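Local coordinates for hemoglobin-like protein (Methylacidiphilum infernorum, PDB 4NK2) that binds haem as a group II truncated haemoglobin and probably binds, and may carry, oxygen at the haem iron, at the interface of chains A and B. Numbering follows the deposited sequence. Chains: chain A/B, Hemoglobin-like protein.

The interface of chains A and B. Residues chain A 46-49; chain B 34-35.
The carboxylate of A:Glu46 and the ring of A:Phe49 face B:Ile35 and B:Ser34 of the partner chain. The carboxyl end of A:Glu46 lies against the methyl CG2 of B:Ile35, with CD 3.8 Å from CG2, which sits close to the carboxylate plane. On one face of that plane run the aliphatic carbons and amine of A:Lys48, with NZ 4.4 Å from A:Glu46 OE2, where opposite charges, if both are present, might attract weakly; the separation is too long for a salt bridge. The ring of A:Phe49 turns one face towards B:Ser34, but loosely, its CG lying 4.6 Å from B:Ser34 CB. Closer contact comes through the backbone: A:Phe49 N donates a hydrogen bond to B:Ser34 O at 3.0 Å. Water 1 adds a second link, 2.9 Å from A:Phe49 O and a longer 3.2 Å from B:Ser34 O. B:Ile35 has the most buried surface of the patch (59 Å²) and forms an antiparallel bridge with A:Lys48. Its two branches divide the work. CG2, anti to the backbone N, reaches A:Glu46, while the CG1 branch (chi1 -71°) carries CD1 to 3.8 Å from A:Lys48 CD. Bends at chi2 (-110°) and chi3 of A:Lys48 bring its chain alongside this branch, pointing the same way. An alanine in place of B:Ile35 would probably leave the A:Lys48 methylenes and the A:Glu46 stem without their apolar partner, setting both freer to turn. Backbone pairing and apolar cover thus dock the start of one chain's strand 35-36 against strand 47-48 of the other; with its two-fold twin, this reciprocal arm exchange may help hold a dimer together, although the structure alone does not show that it forms in solution.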
loop_
_atom_site.group_PDB
_atom_site.type_symbol
_atom_site.label_atom_id
_atom_site.label_comp_id
_atom_site.label_asym_id
_atom_site.label_seq_id
_atom_site.Cartn_x
_atom_site.Cartn_y
_atom_site.Cartn_z
ATOM N N GLU A 46 9.701 -1.778 -15.072
ATOM C CA GLU A 46 10.390 -0.726 -15.803
ATOM C C GLU A 46 9.419 0.265 -16.422
ATOM O O GLU A 46 8.394 -0.124 -16.939
ATOM C CB GLU A 46 11.248 -1.343 -16.900
ATOM C CG GLU A 46 12.136 -0.373 -17.601
ATOM C CD GLU A 46 12.740 -0.935 -18.857
ATOM O OE1 GLU A 46 12.310 -2.003 -19.305
ATOM O OE2 GLU A 46 13.649 -0.309 -19.404
ATOM N N VAL A 47 9.763 1.546 -16.374
ATOM C CA VAL A 47 8.962 2.600 -17.010
ATOM C C VAL A 47 9.742 3.299 -18.135
ATOM O O VAL A 47 10.811 3.886 -17.901
ATOM C CB VAL A 47 8.509 3.672 -16.021
ATOM C CG1 VAL A 47 7.750 4.774 -16.757
ATOM C CG2 VAL A 47 7.630 3.068 -14.941
ATOM N N LYS A 48 9.207 3.262 -19.347
ATOM C CA LYS A 48 9.806 3.974 -20.455
ATOM C C LYS A 48 9.074 5.277 -20.693
ATOM O O LYS A 48 7.952 5.267 -21.132
ATOM C CB LYS A 48 9.741 3.135 -21.715
ATOM C CG LYS A 48 10.162 1.722 -21.537
ATOM C CD LYS A 48 11.461 1.473 -22.235
ATOM C CE LYS A 48 11.389 0.276 -23.133
ATOM N NZ LYS A 48 12.729 -0.025 -23.676
ATOM N N PHE A 49 9.719 6.392 -20.401
ATOM C CA PHE A 49 9.128 7.710 -20.630
ATOM C C PHE A 49 9.115 7.965 -22.137
ATOM O O PHE A 49 9.950 7.415 -22.856
ATOM C CB PHE A 49 9.909 8.801 -19.894
ATOM C CG PHE A 49 9.424 9.050 -18.474
ATOM C CD1 PHE A 49 9.499 8.053 -17.511
ATOM C CD2 PHE A 49 8.900 10.286 -18.113
ATOM C CE1 PHE A 49 9.054 8.287 -16.196
ATOM C CE2 PHE A 49 8.456 10.532 -16.813
ATOM C CZ PHE A 49 8.531 9.529 -15.853
ATOM N N SER B 34 13.753 9.169 -20.786
ATOM C CA SER B 34 14.301 8.429 -19.663
ATOM C C SER B 34 13.764 7.025 -19.542
ATOM O O SER B 34 12.684 6.717 -19.998
ATOM C CB SER B 34 14.026 9.151 -18.351
ATOM O OG SER B 34 14.247 10.532 -18.457
ATOM N N ILE B 35 14.535 6.181 -18.882
ATOM C CA ILE B 35 14.072 4.846 -18.526
ATOM C C ILE B 35 14.249 4.644 -17.021
ATOM O O ILE B 35 15.354 4.818 -16.501
ATOM C CB ILE B 35 14.858 3.759 -19.270
ATOM C CG1 ILE B 35 14.487 3.754 -20.751
ATOM C CG2 ILE B 35 14.589 2.390 -18.659
ATOM C CD1 ILE B 35 15.017 2.556 -21.499
HETATM O O HOH W 1 12.147 5.580 -22.927
#